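Local coordinates for F-actin-capping protein subunit alpha (Dictyostelium discoideum, PDB 4AKR), which forms, together with its beta subunit, a heterodimer that caps the barbed ends of actin filaments independently of calcium, blocking subunit exchange without severing them, at residues L15-C21 with T47-Y51; C151-C155 with G165-S169; G186-N191 with L202-K208. Residues are numbered along the deposited sequence.

Contact 1 of 3, residues L15-C21 with T47-Y51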
ATOM      1  N   LEU A  15       1.395 -12.777   6.490  1.00 16.49           N
ATOM      2  CA  LEU A  15       0.074 -12.881   7.095  1.00 15.91           C
ATOM      3  C   LEU A  15      -0.339 -11.638   7.874  1.00 16.12           C
ATOM      4  O   LEU A  15      -1.436 -11.106   7.675  1.00 17.02           O
ATOM      5  CB  LEU A  15       0.008 -14.120   8.007  1.00 15.64           C
ATOM      6  CG  LEU A  15       0.159 -15.483   7.315  1.00 17.94           C
ATOM      7  CD1 LEU A  15       0.036 -16.620   8.334  1.00 14.73           C
ATOM      8  CD2 LEU A  15      -0.918 -15.620   6.239  1.00 16.80           C
ATOM      9  N   LEU A  16       0.536 -11.162   8.749  1.00 15.28           N
ATOM     10  CA  LEU A  16       0.224  -9.989   9.552  1.00 17.14           C
ATOM     11  C   LEU A  16       0.023  -8.727   8.730  1.00 18.29           C
ATOM     12  O   LEU A  16      -0.615  -7.784   9.187  1.00 18.79           O
ATOM     13  CB  LEU A  16       1.331  -9.740  10.585  1.00 18.05           C
ATOM     14  CG  LEU A  16       1.388 -10.670  11.801  1.00 19.37           C
ATOM     15  CD1 LEU A  16       2.683 -10.437  12.564  1.00 19.36           C
ATOM     16  CD2 LEU A  16       0.178 -10.422  12.693  1.00 18.97           C
ATOM     17  N   ASN A  17       0.559  -8.711   7.517  1.00 20.02           N
ATOM     18  CA  ASN A  17       0.455  -7.529   6.671  1.00 21.50           C
ATOM     19  C   ASN A  17      -0.552  -7.596   5.537  1.00 22.94           C
ATOM     20  O   ASN A  17      -0.536  -6.755   4.635  1.00 24.54           O
ATOM     21  CB  ASN A  17       1.837  -7.186   6.119  1.00 18.78           C
ATOM     22  CG  ASN A  17       2.691  -6.472   7.136  1.00 19.10           C
ATOM     23  OD1 ASN A  17       2.514  -5.281   7.375  1.00 18.15           O
ATOM     24  ND2 ASN A  17       3.606  -7.202   7.764  1.00 17.07           N
ATOM     25  N   ALA A  18      -1.432  -8.589   5.583  1.00 23.06           N
ATOM     26  CA  ALA A  18      -2.444  -8.740   4.551  1.00 22.13           C
ATOM     27  C   ALA A  18      -3.386  -7.544   4.573  1.00 21.21           C
ATOM     28  O   ALA A  18      -3.727  -7.024   5.640  1.00 20.55           O
ATOM     29  CB  ALA A  18      -3.237 -10.030   4.774  1.00 22.26           C
ATOM     30  N   PRO A  19      -3.807  -7.079   3.389  1.00 19.73           N
ATOM     31  CA  PRO A  19      -4.723  -5.936   3.365  1.00 19.59           C
ATOM     32  C   PRO A  19      -6.080  -6.356   3.920  1.00 20.35           C
ATOM     33  O   PRO A  19      -6.371  -7.550   4.061  1.00 19.70           O
ATOM     34  CB  PRO A  19      -4.783  -5.564   1.878  1.00 18.32           C
ATOM     35  CG  PRO A  19      -4.526  -6.868   1.182  1.00 18.91           C
ATOM     36  CD  PRO A  19      -3.436  -7.499   2.026  1.00 18.99           C
ATOM     37  N   PRO A  20      -6.930  -5.380   4.248  1.00 19.99           N
ATOM     38  CA  PRO A  20      -8.259  -5.680   4.788  1.00 20.33           C
ATOM     39  C   PRO A  20      -9.146  -6.461   3.823  1.00 18.78           C
ATOM     40  O   PRO A  20      -9.135  -6.223   2.610  1.00 17.29           O
ATOM     41  CB  PRO A  20      -8.824  -4.294   5.101  1.00 20.99           C
ATOM     42  CG  PRO A  20      -8.177  -3.430   4.040  1.00 23.28           C
ATOM     43  CD  PRO A  20      -6.746  -3.931   4.064  1.00 21.16           C
ATOM     44  N   CYS A  21      -9.912  -7.401   4.372  1.00 18.60           N
ATOM     45  CA  CYS A  21     -10.832  -8.209   3.577  1.00 17.82           C
ATOM     46  C   CYS A  21     -10.195  -9.200   2.616  1.00 16.09           C
ATOM     47  O   CYS A  21     -10.914  -9.903   1.911  1.00 15.06           O
ATOM     48  CB  CYS A  21     -11.755  -7.297   2.772  1.00 19.46           C
ATOM     49  SG  CYS A  21     -12.805  -6.258   3.776  1.00 29.60           S
ATOM     50  N   THR A  47      -0.958 -15.718  15.525  1.00 24.63           N
ATOM     51  CA  THR A  47      -0.847 -14.893  14.332  1.00 23.74           C
ATOM     52  C   THR A  47      -2.199 -14.410  13.811  1.00 23.73           C
ATOM     53  O   THR A  47      -2.413 -13.204  13.638  1.00 22.28           O
ATOM     54  CB  THR A  47      -0.113 -15.668  13.218  1.00 24.99           C
ATOM     55  OG1 THR A  47       1.222 -15.970  13.649  1.00 27.44           O
ATOM     56  CG2 THR A  47      -0.057 -14.856  11.940  1.00 23.61           C
ATOM     57  N   PHE A  48      -3.108 -15.346  13.548  1.00 22.22           N
ATOM     58  CA  PHE A  48      -4.436 -14.985  13.059  1.00 22.19           C
ATOM     59  C   PHE A  48      -5.166 -14.111  14.085  1.00 21.94           C
ATOM     60  O   PHE A  48      -5.832 -13.131  13.729  1.00 21.53           O
ATOM     61  CB  PHE A  48      -5.251 -16.247  12.764  1.00 21.17           C
ATOM     62  CG  PHE A  48      -4.836 -16.963  11.507  1.00 19.64           C
ATOM     63  CD1 PHE A  48      -3.509 -17.311  11.291  1.00 22.18           C
ATOM     64  CD2 PHE A  48      -5.785 -17.321  10.555  1.00 21.05           C
ATOM     65  CE1 PHE A  48      -3.132 -18.010  10.138  1.00 22.65           C
ATOM     66  CE2 PHE A  48      -5.421 -18.018   9.406  1.00 21.97           C
ATOM     67  CZ  PHE A  48      -4.089 -18.364   9.195  1.00 21.43           C
ATOM     68  N   ARG A  49      -5.037 -14.466  15.359  1.00 20.35           N
ATOM     69  CA  ARG A  49      -5.661 -13.700  16.434  1.00 21.52           C
ATOM     70  C   ARG A  49      -5.238 -12.221  16.409  1.00 20.14           C
ATOM     71  O   ARG A  49      -6.061 -11.317  16.610  1.00 18.42           O
ATOM     72  CB  ARG A  49      -5.298 -14.338  17.779  1.00 23.20           C
ATOM     73  CG  ARG A  49      -5.568 -13.480  18.994  1.00 24.38           C
ATOM     74  CD  ARG A  49      -5.407 -14.299  20.262  1.00 26.67           C
ATOM     75  NE  ARG A  49      -5.375 -13.458  21.451  1.00 30.19           N
ATOM     76  CZ  ARG A  49      -4.274 -12.889  21.927  1.00 32.41           C
ATOM     77  NH1 ARG A  49      -3.113 -13.077  21.313  1.00 34.21           N
ATOM     78  NH2 ARG A  49      -4.331 -12.130  23.014  1.00 30.92           N
ATOM     79  N   GLU A  50      -3.951 -11.985  16.160  1.00 19.51           N
ATOM     80  CA  GLU A  50      -3.403 -10.627  16.103  1.00 18.55           C
ATOM     81  C   GLU A  50      -4.048  -9.828  14.968  1.00 17.69           C
ATOM     82  O   GLU A  50      -4.407  -8.667  15.143  1.00 16.51           O
ATOM     83  CB  GLU A  50      -1.885 -10.695  15.920  1.00 17.40           C
ATOM     84  CG  GLU A  50      -1.194  -9.369  15.622  1.00 22.69           C
ATOM     85  CD  GLU A  50      -1.476  -8.288  16.657  1.00 22.61           C
ATOM     86  OE1 GLU A  50      -1.644  -8.628  17.846  1.00 23.42           O
ATOM     87  OE2 GLU A  50      -1.513  -7.093  16.278  1.00 23.10           O
ATOM     88  N   TYR A  51      -4.195 -10.465  13.810  1.00 18.04           N
ATOM     89  CA  TYR A  51      -4.820  -9.835  12.653  1.00 17.67           C
ATOM     90  C   TYR A  51      -6.305  -9.566  12.923  1.00 18.58           C
ATOM     91  O   TYR A  51      -6.765  -8.423  12.843  1.00 19.19           O
ATOM     92  CB  TYR A  51      -4.702 -10.745  11.425  1.00 18.22           C
ATOM     93  CG  TYR A  51      -5.347 -10.182  10.179  1.00 17.45           C
ATOM     94  CD1 TYR A  51      -4.663  -9.281   9.358  1.00 18.38           C
ATOM     95  CD2 TYR A  51      -6.656 -10.519   9.840  1.00 17.94           C
ATOM     96  CE1 TYR A  51      -5.266  -8.734   8.235  1.00 18.67           C
ATOM     97  CE2 TYR A  51      -7.271  -9.979   8.721  1.00 18.54           C
ATOM     98  CZ  TYR A  51      -6.573  -9.090   7.921  1.00 19.19           C
ATOM     99  OH  TYR A  51      -7.172  -8.581   6.796  1.00 21.54           O
TER
HETATM  100  O   HOH W   1     -10.013  -7.847   7.186  1.00 21.70           O
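In the N-terminal antiparallel three-helix bundle of capping protein, formed here by helices 4-16, 23-31 and 44-55, the end of helix 4-16 packs on helix 44-55, and the loop after it passes beside the outstretched Tyr51 side chain. Leu15 comes first: its CB sits 4.0 Å from Thr47 CG2, and its CD1 is 3.9 Å from Phe48 CE1, an apolar contact enlarged by Val27 and Val30 of helix 23-31. The end of the Leu16 side chain settles on the partner helix, CD2 lying 3.4 Å from Glu50 CG and 3.9 Å from Thr47 O. Beyond it the chain turns, with Ala18 N bonded to Leu15 O at 3.3 Å, and Ala18 CB meets Tyr51 CE1 at 4.2 Å. The Tyr51 ring also stacks with Phe23, and the carbonyl oxygens of Leu16, Ala18 and Pro19 lie near its edge. At Cys21 a water closes the contact: Cys21 N donates to it at 2.9 Å, and it stands 3.0 Å from Tyr51 OH, which also lies 3.0 Å from Pro19 O.

Contact 2 of 3, residues C151-C155 with G165-S169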
ATOM      1  N   CYS A 151     -15.403   1.391  19.938  1.00 15.29           N
ATOM      2  CA  CYS A 151     -14.766   0.849  18.750  1.00 15.94           C
ATOM      3  C   CYS A 151     -15.744   0.877  17.582  1.00 16.23           C
ATOM      4  O   CYS A 151     -16.908   0.518  17.732  1.00 16.28           O
ATOM      5  CB  CYS A 151     -14.337  -0.601  18.985  1.00 16.12           C
ATOM      6  SG  CYS A 151     -13.211  -0.884  20.370  1.00 20.03           S
ATOM      7  N   ILE A 152     -15.269   1.317  16.426  1.00 16.87           N
ATOM      8  CA  ILE A 152     -16.089   1.351  15.218  1.00 18.30           C
ATOM      9  C   ILE A 152     -15.238   0.742  14.112  1.00 19.22           C
ATOM     10  O   ILE A 152     -14.058   1.077  13.981  1.00 19.29           O
ATOM     11  CB  ILE A 152     -16.484   2.791  14.816  1.00 19.16           C
ATOM     12  CG1 ILE A 152     -17.229   3.464  15.979  1.00 20.16           C
ATOM     13  CG2 ILE A 152     -17.349   2.755  13.557  1.00 15.88           C
ATOM     14  CD1 ILE A 152     -17.910   4.769  15.631  1.00 19.35           C
ATOM     15  N   SER A 153     -15.818  -0.162  13.329  1.00 18.13           N
ATOM     16  CA  SER A 153     -15.061  -0.800  12.261  1.00 16.88           C
ATOM     17  C   SER A 153     -15.946  -1.099  11.068  1.00 17.99           C
ATOM     18  O   SER A 153     -16.989  -1.735  11.202  1.00 16.29           O
ATOM     19  CB  SER A 153     -14.423  -2.099  12.766  1.00 17.63           C
ATOM     20  OG  SER A 153     -13.422  -2.550  11.865  1.00 18.50           O
ATOM     21  N   THR A 154     -15.516  -0.647   9.894  1.00 17.15           N
ATOM     22  CA  THR A 154     -16.283  -0.865   8.683  1.00 17.98           C
ATOM     23  C   THR A 154     -15.354  -1.081   7.503  1.00 19.02           C
ATOM     24  O   THR A 154     -14.368  -0.366   7.335  1.00 18.15           O
ATOM     25  CB  THR A 154     -17.207   0.332   8.381  1.00 18.75           C
ATOM     26  OG1 THR A 154     -18.015   0.027   7.240  1.00 19.52           O
ATOM     27  CG2 THR A 154     -16.386   1.592   8.099  1.00 17.38           C
ATOM     28  N   CYS A 155     -15.693  -2.063   6.676  1.00 19.16           N
ATOM     29  CA  CYS A 155     -14.884  -2.405   5.525  1.00 19.42           C
ATOM     30  C   CYS A 155     -15.715  -2.585   4.271  1.00 20.42           C
ATOM     31  O   CYS A 155     -16.947  -2.571   4.312  1.00 19.36           O
ATOM     32  CB  CYS A 155     -14.129  -3.699   5.804  1.00 19.26           C
ATOM     33  SG  CYS A 155     -15.236  -5.085   6.206  1.00 20.50           S
ATOM     34  N   GLY A 165     -11.200  -1.743   1.356  1.00 17.22           N
ATOM     35  CA  GLY A 165     -10.908  -0.677   2.287  1.00 14.61           C
ATOM     36  C   GLY A 165     -11.478  -0.965   3.653  1.00 15.62           C
ATOM     37  O   GLY A 165     -12.333  -1.827   3.810  1.00 13.95           O
ATOM     38  N   ARG A 166     -10.983  -0.241   4.651  1.00 16.74           N
ATOM     39  CA  ARG A 166     -11.457  -0.381   6.015  1.00 15.05           C
ATOM     40  C   ARG A 166     -11.238   0.933   6.732  1.00 14.27           C
ATOM     41  O   ARG A 166     -10.315   1.681   6.412  1.00 14.12           O
ATOM     42  CB  ARG A 166     -10.709  -1.499   6.760  1.00 14.41           C
ATOM     43  CG  ARG A 166     -11.203  -1.691   8.196  1.00 15.08           C
ATOM     44  CD  ARG A 166     -10.427  -2.759   8.969  1.00 16.27           C
ATOM     45  NE  ARG A 166     -10.774  -4.134   8.602  1.00 14.29           N
ATOM     46  CZ  ARG A 166     -11.965  -4.698   8.801  1.00 13.77           C
ATOM     47  NH1 ARG A 166     -12.954  -4.012   9.364  1.00  9.92           N
ATOM     48  NH2 ARG A 166     -12.157  -5.967   8.462  1.00 14.35           N
ATOM     49  N   TRP A 167     -12.120   1.222   7.677  1.00 13.83           N
ATOM     50  CA  TRP A 167     -12.030   2.420   8.494  1.00 14.17           C
ATOM     51  C   TRP A 167     -12.166   1.914   9.921  1.00 14.42           C
ATOM     52  O   TRP A 167     -13.129   1.219  10.249  1.00 14.62           O
ATOM     53  CB  TRP A 167     -13.159   3.409   8.173  1.00 12.15           C
ATOM     54  CG  TRP A 167     -13.142   4.652   9.045  1.00 14.53           C
ATOM     55  CD1 TRP A 167     -13.318   4.714  10.405  1.00 12.09           C
ATOM     56  CD2 TRP A 167     -12.943   6.007   8.608  1.00 12.15           C
ATOM     57  NE1 TRP A 167     -13.239   6.019  10.833  1.00 13.88           N
ATOM     58  CE2 TRP A 167     -13.009   6.831   9.752  1.00 10.87           C
ATOM     59  CE3 TRP A 167     -12.712   6.602   7.359  1.00 11.86           C
ATOM     60  CZ2 TRP A 167     -12.854   8.217   9.686  1.00 11.58           C
ATOM     61  CZ3 TRP A 167     -12.559   7.983   7.298  1.00 12.46           C
ATOM     62  CH2 TRP A 167     -12.631   8.770   8.454  1.00  9.50           C
ATOM     63  N   ARG A 168     -11.187   2.243  10.754  1.00 13.92           N
ATOM     64  CA  ARG A 168     -11.196   1.829  12.149  1.00 13.98           C
ATOM     65  C   ARG A 168     -11.068   3.048  13.053  1.00 14.67           C
ATOM     66  O   ARG A 168     -10.180   3.876  12.862  1.00 15.86           O
ATOM     67  CB  ARG A 168     -10.030   0.879  12.439  1.00 11.38           C
ATOM     68  CG  ARG A 168     -10.210  -0.533  11.949  1.00 10.01           C
ATOM     69  CD  ARG A 168      -8.925  -1.323  12.121  1.00  7.12           C
ATOM     70  NE  ARG A 168      -7.928  -0.917  11.135  1.00 10.37           N
ATOM     71  CZ  ARG A 168      -6.653  -1.279  11.163  1.00 10.02           C
ATOM     72  NH1 ARG A 168      -6.205  -2.058  12.137  1.00 12.46           N
ATOM     73  NH2 ARG A 168      -5.825  -0.869  10.217  1.00 12.30           N
ATOM     74  N   SER A 169     -11.968   3.151  14.022  1.00 14.00           N
ATOM     75  CA  SER A 169     -11.953   4.236  14.997  1.00 16.10           C
ATOM     76  C   SER A 169     -12.027   3.622  16.387  1.00 16.27           C
ATOM     77  O   SER A 169     -12.873   2.765  16.650  1.00 15.87           O
ATOM     78  CB  SER A 169     -13.153   5.177  14.816  1.00 14.33           C
ATOM     79  OG  SER A 169     -13.025   5.992  13.672  1.00 16.41           O
TER
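In an antiparallel hairpin every second residue pair spends its peptide groups on the partner strand, leaving those between to bond outwards, and strands 145-158 and 163-175 illustrate the rule cleanly. Their short segments run at 175° to one another. Ile152 and Ser169 form a hydrogen-bonded pair, with Ile152 N to Ser169 O at 2.8 Å and Ser169 N to Ile152 O at 2.9 Å. Thr154 and Trp167 form the next, with Thr154 N to Trp167 O at 3.1 Å and Trp167 N to Thr154 O at 2.8 Å. The intervening residues bond to the flanking strands: Ser153 to Val134, Arg166 to Asn191 and Arg168 to Gln189. CA-H...O contacts supplement the ladder, among them Ser153 CA to Trp167 O at 3.4 Å.

Several polar side chains are satisfied too. On the face of Ile152, Thr154, Trp167 and Ser169, Trp167 NE1 donates to Ser169 OG at 2.8 Å, and that hydroxyl is also bonded to Glu232 of helix 217-248. Thr154 CG2 meets Trp167 CB at 3.7 Å. On the other face Ser153 OG lies 2.9 Å from Arg166 NH1, but its principal partner is Met56 O. Arg166 NE bonds to Gln55, Arg168 NH1 to Ser54 O, and Cys155 CB lies over one face of the Arg166 guanidinium, 3.8 Å from NH1. The chemistry therefore implies a polar seam: besides the backbone ladder, arginine and serine groups tie this face of the sheet to the end of helix 44-55 and the residues just after it.

Contact 3 of 3, residues G186-N191 with L202-K208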
ATOM      1  N   GLY A 186      -8.677   9.577  20.700  1.00 16.09           N
ATOM      2  CA  GLY A 186      -9.056   8.800  19.546  1.00 16.29           C
ATOM      3  C   GLY A 186      -7.912   8.434  18.636  1.00 17.24           C
ATOM      4  O   GLY A 186      -6.958   9.200  18.461  1.00 15.29           O
ATOM      5  N   LYS A 187      -8.011   7.238  18.062  1.00 17.99           N
ATOM      6  CA  LYS A 187      -7.019   6.747  17.120  1.00 18.90           C
ATOM      7  C   LYS A 187      -7.794   6.222  15.913  1.00 18.62           C
ATOM      8  O   LYS A 187      -8.524   5.234  16.010  1.00 18.70           O
ATOM      9  CB  LYS A 187      -6.179   5.633  17.745  1.00 18.43           C
ATOM     10  CG  LYS A 187      -5.160   5.048  16.786  1.00 22.01           C
ATOM     11  CD  LYS A 187      -4.378   3.913  17.418  1.00 22.02           C
ATOM     12  CE  LYS A 187      -3.332   3.385  16.463  1.00 25.31           C
ATOM     13  NZ  LYS A 187      -2.550   2.273  17.066  1.00 24.18           N
ATOM     14  N   VAL A 188      -7.657   6.913  14.789  1.00 16.80           N
ATOM     15  CA  VAL A 188      -8.341   6.544  13.563  1.00 17.21           C
ATOM     16  C   VAL A 188      -7.346   5.972  12.546  1.00 18.13           C
ATOM     17  O   VAL A 188      -6.251   6.504  12.382  1.00 18.15           O
ATOM     18  CB  VAL A 188      -9.030   7.771  12.939  1.00 16.75           C
ATOM     19  CG1 VAL A 188      -9.802   7.367  11.693  1.00 18.28           C
ATOM     20  CG2 VAL A 188      -9.947   8.418  13.944  1.00 16.41           C
ATOM     21  N   GLN A 189      -7.721   4.884  11.880  1.00 16.62           N
ATOM     22  CA  GLN A 189      -6.862   4.273  10.868  1.00 17.27           C
ATOM     23  C   GLN A 189      -7.689   3.983   9.635  1.00 18.05           C
ATOM     24  O   GLN A 189      -8.738   3.341   9.725  1.00 18.89           O
ATOM     25  CB  GLN A 189      -6.240   2.966  11.366  1.00 16.69           C
ATOM     26  CG  GLN A 189      -4.992   3.129  12.202  1.00 19.34           C
ATOM     27  CD  GLN A 189      -4.426   1.794  12.664  1.00 20.96           C
ATOM     28  OE1 GLN A 189      -5.003   1.129  13.521  1.00 23.23           O
ATOM     29  NE2 GLN A 189      -3.293   1.394  12.092  1.00 20.21           N
ATOM     30  N   VAL A 190      -7.213   4.444   8.482  1.00 18.31           N
ATOM     31  CA  VAL A 190      -7.925   4.236   7.228  1.00 16.90           C
ATOM     32  C   VAL A 190      -7.039   3.497   6.239  1.00 18.69           C
ATOM     33  O   VAL A 190      -5.875   3.851   6.035  1.00 17.69           O
ATOM     34  CB  VAL A 190      -8.364   5.583   6.614  1.00 18.15           C
ATOM     35  CG1 VAL A 190      -9.242   5.346   5.395  1.00 13.34           C
ATOM     36  CG2 VAL A 190      -9.098   6.408   7.654  1.00 15.21           C
ATOM     37  N   ASN A 191      -7.600   2.471   5.612  1.00 18.97           N
ATOM     38  CA  ASN A 191      -6.853   1.668   4.661  1.00 18.16           C
ATOM     39  C   ASN A 191      -7.617   1.459   3.361  1.00 16.73           C
ATOM     40  O   ASN A 191      -8.801   1.151   3.377  1.00 16.75           O
ATOM     41  CB  ASN A 191      -6.533   0.305   5.285  1.00 19.66           C
ATOM     42  CG  ASN A 191      -5.718   0.426   6.551  1.00 21.69           C
ATOM     43  OD1 ASN A 191      -4.490   0.546   6.509  1.00 23.74           O
ATOM     44  ND2 ASN A 191      -6.395   0.414   7.689  1.00 21.07           N
ATOM     45  N   LEU A 202      -3.483   3.161   0.383  1.00 15.82           N
ATOM     46  CA  LEU A 202      -3.571   4.366   1.195  1.00 15.10           C
ATOM     47  C   LEU A 202      -3.566   3.829   2.624  1.00 15.77           C
ATOM     48  O   LEU A 202      -4.286   2.871   2.928  1.00 15.92           O
ATOM     49  CB  LEU A 202      -4.882   5.115   0.925  1.00 13.92           C
ATOM     50  CG  LEU A 202      -5.246   6.282   1.859  1.00 15.66           C
ATOM     51  CD1 LEU A 202      -4.363   7.479   1.585  1.00 15.73           C
ATOM     52  CD2 LEU A 202      -6.695   6.668   1.641  1.00 16.38           C
ATOM     53  N   ASN A 203      -2.743   4.423   3.484  1.00 14.88           N
ATOM     54  CA  ASN A 203      -2.629   4.016   4.889  1.00 15.80           C
ATOM     55  C   ASN A 203      -2.544   5.255   5.776  1.00 15.63           C
ATOM     56  O   ASN A 203      -1.630   6.062   5.635  1.00 16.52           O
ATOM     57  CB  ASN A 203      -1.367   3.168   5.107  1.00 16.92           C
ATOM     58  CG  ASN A 203      -1.484   1.764   4.527  1.00 17.88           C
ATOM     59  OD1 ASN A 203      -2.198   0.911   5.063  1.00 17.69           O
ATOM     60  ND2 ASN A 203      -0.778   1.517   3.427  1.00 15.97           N
ATOM     61  N   THR A 204      -3.497   5.407   6.689  1.00 15.37           N
ATOM     62  CA  THR A 204      -3.499   6.554   7.578  1.00 16.57           C
ATOM     63  C   THR A 204      -3.612   6.154   9.045  1.00 17.36           C
ATOM     64  O   THR A 204      -4.192   5.121   9.379  1.00 17.77           O
ATOM     65  CB  THR A 204      -4.661   7.523   7.254  1.00 17.50           C
ATOM     66  OG1 THR A 204      -5.909   6.935   7.652  1.00 20.02           O
ATOM     67  CG2 THR A 204      -4.701   7.826   5.766  1.00 16.34           C
ATOM     68  N   VAL A 205      -3.039   6.985   9.909  1.00 16.71           N
ATOM     69  CA  VAL A 205      -3.065   6.798  11.355  1.00 16.04           C
ATOM     70  C   VAL A 205      -3.106   8.189  11.950  1.00 17.13           C
ATOM     71  O   VAL A 205      -2.160   8.964  11.799  1.00 16.68           O
ATOM     72  CB  VAL A 205      -1.808   6.083  11.892  1.00 16.65           C
ATOM     73  CG1 VAL A 205      -1.830   6.077  13.415  1.00 14.12           C
ATOM     74  CG2 VAL A 205      -1.767   4.660  11.394  1.00 16.80           C
ATOM     75  N   THR A 206      -4.206   8.500  12.625  1.00 18.72           N
ATOM     76  CA  THR A 206      -4.405   9.808  13.232  1.00 19.85           C
ATOM     77  C   THR A 206      -4.804   9.661  14.696  1.00 20.23           C
ATOM     78  O   THR A 206      -5.618   8.808  15.032  1.00 18.38           O
ATOM     79  CB  THR A 206      -5.535  10.573  12.516  1.00 19.63           C
ATOM     80  OG1 THR A 206      -5.334  10.507  11.104  1.00 22.14           O
ATOM     81  CG2 THR A 206      -5.553  12.017  12.941  1.00 20.21           C
ATOM     82  N   GLN A 207      -4.227  10.496  15.559  1.00 20.49           N
ATOM     83  CA  GLN A 207      -4.541  10.472  16.981  1.00 20.12           C
ATOM     84  C   GLN A 207      -5.039  11.850  17.370  1.00 19.62           C
ATOM     85  O   GLN A 207      -4.406  12.860  17.052  1.00 17.89           O
ATOM     86  CB  GLN A 207      -3.312  10.123  17.815  1.00 22.11           C
ATOM     87  CG  GLN A 207      -2.551   8.909  17.331  1.00 25.06           C
ATOM     88  CD  GLN A 207      -2.051   8.059  18.474  1.00 26.06           C
ATOM     89  OE1 GLN A 207      -1.052   7.361  18.347  1.00 26.78           O
ATOM     90  NE2 GLN A 207      -2.761   8.099  19.599  1.00 27.88           N
ATOM     91  N   LYS A 208      -6.179  11.880  18.053  1.00 19.41           N
ATOM     92  CA  LYS A 208      -6.801  13.128  18.484  1.00 19.10           C
ATOM     93  C   LYS A 208      -7.290  13.012  19.913  1.00 17.45           C
ATOM     94  O   LYS A 208      -7.509  11.914  20.418  1.00 16.65           O
ATOM     95  CB  LYS A 208      -8.001  13.457  17.594  1.00 21.51           C
ATOM     96  CG  LYS A 208      -7.679  13.643  16.123  1.00 24.08           C
ATOM     97  CD  LYS A 208      -7.011  14.977  15.869  1.00 26.93           C
ATOM     98  CE  LYS A 208      -6.770  15.189  14.381  1.00 28.60           C
ATOM     99  NZ  LYS A 208      -6.190  16.537  14.103  1.00 31.16           N
TER
HETATM  100  O   HOH W   2      -6.559   8.062  10.159  1.00 16.36           O
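Val190, Gly186 and Thr204 lose most area in this pairing of strands 181-194 and 198-213, and each illustrates a different way in which a ladder uses a residue. Gly186 stands at one end, opposite Lys208 in a hydrogen-bonded pair. Its N donates to Lys208 O at a short 2.6 Å, and its O accepts from Lys208 N at 2.8 Å. Having no side chain, it is buried through its backbone, and Gln207 CA comes to 3.1 Å from Gly186 O.

Val190 and Thr204 face each other farther along. Thr204 N donates to Val190 O at 2.9 Å, but the return bond from Val190 N to Thr204 O is longer, 3.2 Å. Thr204 adopts the p rotamer, which sets its OG1 3.0 Å from Val190 CB and lets it accept a weak bond from Val190 N at 2.9 Å. The same hydroxyl lies 2.8 Å from a water that donates to Thr206 OG1 at 2.9 Å and, weakly, to Val188 O at 2.7 Å. Thr206 OG1 is also hydrogen-bonded to the beta-subunit backbone. Between these two pairs the regular pair of Val188 and Thr206 holds the strands, with Val188 N to Thr206 O at 2.8 Å and Thr206 N to Val188 O at 2.9 Å. Val190 also packs on Trp167 of the adjoining strand, while Val188 and Thr206 touch Leu235 of helix 217-248. Leu202 to Val205 pair in turn with an antiparallel strand of the beta subunit, so this hairpin carries the sheet over the interface, as is characteristic of the continuous intersubunit beta-sheet of heterodimeric actin capping protein.

The three contacts follow one another along the chain without interleaving, and the beta subunit reaches all three. Contacts 2 and 3 belong to the sheet to which this chain gives five antiparallel strands, their centres about 10 Å apart. Strands 163-175 and 181-194 are neighbours there, joined by Arg168 O with Gln189 N at 2.8 Å and Arg166 N with Asn191 O at 2.9 Å, both probable hydrogen bonds. Contact 1 lies about 15 Å from contact 2 and 17 Å from contact 3, centre to centre. Its 17-21 loop nevertheless packs the helices on the sheet: Cys21 SG is 3.5 Å from Cys155 CB, and Pro20 CB is 3.8 Å from Arg166 CB. At contact 3, strand 198-213 continues the sheet into the beta subunit.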